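Long-range contact in iron binding protein FbpA (Mannheimia haemolytica, PDB 1Q35), which binds ferric iron and probably delivers it, as the periplasmic component, to a bacterial iron-uptake system: residues Val63-Ile75 with Val235-Val247. Sequence-based numbering, arbitrary orientation.
Sequences VMEIVNADLAQKI and VIAKHSPNKANAV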
loop_
_atom_site.group_PDB
_atom_site.type_symbol
_atom_site.label_atom_id
_atom_site.label_comp_id
_atom_site.label_asym_id
_atom_site.label_seq_id
_atom_site.Cartn_x
_atom_site.Cartn_y
_atom_site.Cartn_z
ATOM N N VAL A 63 3.538 8.885 -4.223
ATOM C CA VAL A 63 3.298 10.204 -3.649
ATOM C C VAL A 63 4.506 11.106 -3.857
ATOM O O VAL A 63 4.364 12.246 -4.308
ATOM C CB VAL A 63 2.993 10.115 -2.138
ATOM C CG1 VAL A 63 3.080 11.480 -1.478
ATOM C CG2 VAL A 63 1.619 9.510 -1.907
ATOM N N MET A 64 5.693 10.605 -3.541
ATOM C CA MET A 64 6.898 11.421 -3.647
ATOM C C MET A 64 7.300 11.649 -5.101
ATOM O O MET A 64 7.836 12.701 -5.420
ATOM C CB MET A 64 8.050 10.820 -2.836
ATOM C CG MET A 64 7.802 10.796 -1.341
ATOM S SD MET A 64 7.198 12.360 -0.659
ATOM C CE MET A 64 8.509 13.470 -1.125
ATOM N N GLU A 65 7.006 10.712 -5.999
ATOM C CA GLU A 65 7.207 10.944 -7.430
ATOM C C GLU A 65 6.421 12.183 -7.865
ATOM O O GLU A 65 6.944 13.054 -8.566
ATOM C CB GLU A 65 6.761 9.735 -8.258
ATOM C CG GLU A 65 6.970 9.908 -9.758
ATOM C CD GLU A 65 6.314 8.825 -10.595
ATOM O OE1 GLU A 65 6.364 8.936 -11.843
ATOM O OE2 GLU A 65 5.748 7.867 -10.021
ATOM N N ILE A 66 5.167 12.258 -7.434
ATOM C CA ILE A 66 4.275 13.359 -7.794
ATOM C C ILE A 66 4.753 14.669 -7.176
ATOM O O ILE A 66 4.854 15.695 -7.858
ATOM C CB ILE A 66 2.822 13.027 -7.354
ATOM C CG1 ILE A 66 2.273 11.854 -8.175
ATOM C CG2 ILE A 66 1.916 14.247 -7.490
ATOM C CD1 ILE A 66 1.111 11.130 -7.528
ATOM N N VAL A 67 5.067 14.627 -5.890
ATOM C CA VAL A 67 5.470 15.813 -5.149
ATOM C C VAL A 67 6.826 16.336 -5.642
ATOM O O VAL A 67 6.985 17.545 -5.843
ATOM C CB VAL A 67 5.475 15.518 -3.635
ATOM C CG1 VAL A 67 6.111 16.652 -2.840
ATOM C CG2 VAL A 67 4.041 15.271 -3.154
ATOM N N ASN A 68 7.777 15.431 -5.872
ATOM C CA ASN A 68 9.108 15.793 -6.377
ATOM C C ASN A 68 9.069 16.390 -7.777
ATOM O O ASN A 68 9.943 17.185 -8.134
ATOM C CB ASN A 68 10.046 14.580 -6.415
ATOM C CG ASN A 68 10.470 14.103 -5.034
ATOM O OD1 ASN A 68 10.325 14.806 -4.039
ATOM N ND2 ASN A 68 10.998 12.879 -4.979
ATOM N N ALA A 69 8.071 15.999 -8.565
ATOM C CA ALA A 69 7.885 16.517 -9.922
ATOM C C ALA A 69 7.141 17.860 -9.940
ATOM O O ALA A 69 6.790 18.357 -11.013
ATOM C CB ALA A 69 7.146 15.494 -10.773
ATOM N N ASP A 70 6.910 18.443 -8.763
ATOM C CA ASP A 70 6.222 19.730 -8.629
ATOM C C ASP A 70 4.801 19.686 -9.191
ATOM O O ASP A 70 4.324 20.661 -9.773
ATOM C CB ASP A 70 7.035 20.853 -9.296
ATOM C CG ASP A 70 6.459 22.227 -9.032
ATOM O OD1 ASP A 70 6.041 22.492 -7.883
ATOM O OD2 ASP A 70 6.374 23.103 -9.923
ATOM N N LEU A 71 4.121 18.560 -9.000
ATOM C CA LEU A 71 2.767 18.379 -9.516
ATOM C C LEU A 71 1.703 18.508 -8.430
ATOM O O LEU A 71 0.522 18.349 -8.714
ATOM C CB LEU A 71 2.648 17.022 -10.209
ATOM C CG LEU A 71 3.609 16.812 -11.378
ATOM C CD1 LEU A 71 3.528 15.385 -11.875
ATOM C CD2 LEU A 71 3.312 17.789 -12.507
ATOM N N ALA A 72 2.126 18.802 -7.200
ATOM C CA ALA A 72 1.221 18.997 -6.071
ATOM C C ALA A 72 1.214 20.458 -5.646
ATOM O O ALA A 72 1.980 21.270 -6.170
ATOM C CB ALA A 72 1.661 18.132 -4.907
ATOM N N GLN A 73 0.356 20.780 -4.686
ATOM C CA GLN A 73 0.389 22.082 -4.022
ATOM C C GLN A 73 0.197 21.948 -2.518
ATOM O O GLN A 73 -0.345 20.951 -2.028
ATOM C CB GLN A 73 -0.652 23.038 -4.612
ATOM C CG GLN A 73 -2.099 22.592 -4.493
ATOM C CD GLN A 73 -3.051 23.680 -4.963
ATOM O OE1 GLN A 73 -3.077 24.773 -4.390
ATOM N NE2 GLN A 73 -3.803 23.405 -6.015
ATOM N N LYS A 74 0.639 22.970 -1.793
ATOM C CA LYS A 74 0.584 22.987 -0.343
ATOM C C LYS A 74 -0.823 23.281 0.155
ATOM O O LYS A 74 -1.470 24.228 -0.303
ATOM C CB LYS A 74 1.550 24.035 0.211
ATOM C CG LYS A 74 3.004 23.744 -0.111
ATOM C CD LYS A 74 3.918 24.890 0.289
ATOM C CE LYS A 74 4.040 25.024 1.794
ATOM N NZ LYS A 74 5.343 25.638 2.183
ATOM N N ILE A 75 -1.284 22.470 1.101
ATOM C CA ILE A 75 -2.605 22.604 1.694
ATOM C C ILE A 75 -2.452 22.789 3.194
ATOM O O ILE A 75 -1.940 21.911 3.894
ATOM C CB ILE A 75 -3.461 21.352 1.410
ATOM C CG1 ILE A 75 -3.548 21.071 -0.095
ATOM C CG2 ILE A 75 -4.846 21.502 2.032
ATOM C CD1 ILE A 75 -4.253 22.149 -0.908
ATOM N N VAL A 235 -2.877 13.647 -2.746
ATOM C CA VAL A 235 -2.281 14.927 -3.090
ATOM C C VAL A 235 -3.335 15.752 -3.832
ATOM O O VAL A 235 -4.179 15.203 -4.549
ATOM C CB VAL A 235 -1.005 14.785 -3.949
ATOM C CG1 VAL A 235 -0.013 13.847 -3.288
ATOM C CG2 VAL A 235 -1.332 14.322 -5.352
ATOM N N ILE A 236 -3.297 17.068 -3.650
ATOM C CA ILE A 236 -4.082 17.985 -4.470
ATOM C C ILE A 236 -3.161 18.504 -5.572
ATOM O O ILE A 236 -2.067 18.994 -5.303
ATOM C CB ILE A 236 -4.716 19.108 -3.615
ATOM C CG1 ILE A 236 -5.807 18.495 -2.728
ATOM C CG2 ILE A 236 -5.290 20.211 -4.511
ATOM C CD1 ILE A 236 -6.585 19.472 -1.875
ATOM N N ALA A 237 -3.591 18.335 -6.817
ATOM C CA ALA A 237 -2.791 18.700 -7.974
ATOM C C ALA A 237 -2.500 20.199 -8.011
ATOM O O ALA A 237 -3.325 21.022 -7.589
ATOM C CB ALA A 237 -3.492 18.270 -9.248
ATOM N N LYS A 238 -1.334 20.543 -8.547
ATOM C CA LYS A 238 -0.853 21.924 -8.572
ATOM C C LYS A 238 -1.869 22.881 -9.192
ATOM O O LYS A 238 -2.046 24.000 -8.712
ATOM C CB LYS A 238 0.467 22.014 -9.348
ATOM C CG LYS A 238 1.046 23.431 -9.435
ATOM C CD LYS A 238 2.425 23.437 -10.062
ATOM C CE LYS A 238 3.013 24.837 -10.104
ATOM N NZ LYS A 238 4.272 24.871 -10.902
ATOM N N HIS A 239 -2.536 22.437 -10.251
ATOM C CA HIS A 239 -3.431 23.295 -11.025
ATOM C C HIS A 239 -4.908 22.938 -10.837
ATOM O O HIS A 239 -5.749 23.263 -11.677
ATOM C CB HIS A 239 -3.013 23.239 -12.492
ATOM C CG HIS A 239 -1.633 23.764 -12.731
ATOM N ND1 HIS A 239 -1.342 25.109 -12.722
ATOM C CD2 HIS A 239 -0.459 23.125 -12.948
ATOM C CE1 HIS A 239 -0.050 25.278 -12.940
ATOM N NE2 HIS A 239 0.508 24.090 -13.084
ATOM N N SER A 240 -5.207 22.288 -9.713
ATOM C CA SER A 240 -6.565 21.908 -9.322
ATOM C C SER A 240 -7.598 22.986 -9.700
ATOM O O SER A 240 -7.543 24.103 -9.167
ATOM C CB SER A 240 -6.595 21.669 -7.811
ATOM O OG SER A 240 -7.911 21.499 -7.319
ATOM N N PRO A 241 -8.507 22.685 -10.630
ATOM C CA PRO A 241 -9.573 23.639 -10.990
ATOM C C PRO A 241 -10.746 23.754 -10.002
ATOM O O PRO A 241 -11.553 24.673 -10.152
ATOM C CB PRO A 241 -10.064 23.112 -12.339
ATOM C CG PRO A 241 -9.798 21.655 -12.288
ATOM C CD PRO A 241 -8.545 21.483 -11.485
ATOM N N ASN A 242 -10.853 22.849 -9.032
ATOM C CA ASN A 242 -11.888 22.913 -7.999
ATOM C C ASN A 242 -11.251 22.701 -6.638
ATOM O O ASN A 242 -11.580 21.756 -5.918
ATOM C CB ASN A 242 -12.975 21.858 -8.239
ATOM C CG ASN A 242 -13.529 21.892 -9.643
ATOM O OD1 ASN A 242 -14.359 22.748 -9.975
ATOM N ND2 ASN A 242 -13.080 20.968 -10.481
ATOM N N LYS A 243 -10.332 23.587 -6.282
ATOM C CA LYS A 243 -9.451 23.354 -5.148
ATOM C C LYS A 243 -10.185 23.373 -3.812
ATOM O O LYS A 243 -9.896 22.558 -2.950
ATOM C CB LYS A 243 -8.303 24.364 -5.147
ATOM C CG LYS A 243 -7.300 24.167 -4.019
ATOM C CD LYS A 243 -7.616 25.025 -2.810
ATOM C CE LYS A 243 -6.490 25.006 -1.804
ATOM N NZ LYS A 243 -5.271 25.653 -2.352
ATOM N N ALA A 244 -11.125 24.294 -3.630
ATOM C CA ALA A 244 -11.908 24.337 -2.400
ATOM C C ALA A 244 -12.647 23.020 -2.192
ATOM O O ALA A 244 -12.706 22.514 -1.075
ATOM C CB ALA A 244 -12.897 25.490 -2.429
ATOM N N ASN A 245 -13.214 22.485 -3.268
ATOM C CA ASN A 245 -13.899 21.188 -3.218
ATOM C C ASN A 245 -12.920 20.035 -2.982
ATOM O O ASN A 245 -13.247 19.071 -2.286
ATOM C CB ASN A 245 -14.707 20.952 -4.499
ATOM C CG ASN A 245 -15.946 21.836 -4.584
ATOM O OD1 ASN A 245 -16.365 22.435 -3.595
ATOM N ND2 ASN A 245 -16.543 21.902 -5.768
ATOM N N ALA A 246 -11.723 20.142 -3.548
ATOM C CA ALA A 246 -10.677 19.140 -3.338
ATOM C C ALA A 246 -10.259 19.113 -1.874
ATOM O O ALA A 246 -10.070 18.038 -1.303
ATOM C CB ALA A 246 -9.483 19.418 -4.230
ATOM N N VAL A 247 -10.132 20.284 -1.258
ATOM C CA VAL A 247 -9.777 20.362 0.151
ATOM C C VAL A 247 -10.888 19.747 0.996
ATOM O O VAL A 247 -10.609 18.999 1.931
ATOM C CB VAL A 247 -9.484 21.813 0.591
ATOM C CG1 VAL A 247 -9.374 21.920 2.104
ATOM C CG2 VAL A 247 -8.202 22.301 -0.059
HETATM O O HOH W 1 5.895 25.371 -7.944
HETATM O O HOH W 2 -1.377 18.273 -1.879
HETATM O O HOH W 3 -5.698 25.202 -7.465
#
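Gln73 meets the segment 235-247 with both ends of its amide and with its backbone, one residue satisfying several polar groups. Gln73 NE2 donates to Ala237 O at 2.9 Å, that oxygen lying close to the plane of the Gln73 amide, while Ser240 N reaches it from the opposite carbonyl face; a water links NE2 to Ser240 O. Gln73 OE1 accepts from Lys243 NZ (3.1 Å) above its carbonyl plane. These bonds fix the rotation of the amide, brought alongside the type I turn Ala237-Ser240 by CG set between backbone N and carbonyl carbon (chi1 61°) and an extended chi2. Between backbones, Gln73 N bonds to Ile236 O (3.1 Å) and Lys238 N to Leu71 O (2.9 Å), making a single beta bridge of Ala72 with Ala237. A water joins Gln73 O to Ile236 N. In this periplasmic binding protein fold, the bridge ties the chain leaving helix 60-68 to that following strand 228-236, beside strand 54-57. That helix closes in a Schellman motif with Asp70 at C-prime; Lys238 NZ salt-bridges Asp70 OD2 (2.9 Å) from its syn side, 32° out of the carboxylate plane. Among apolar groups, Ile75 CD1 packs crosswise on Ile236 CD1 (3.7 Å), and Ile66 CG2 meets Val235 CG2 at 3.9 Å.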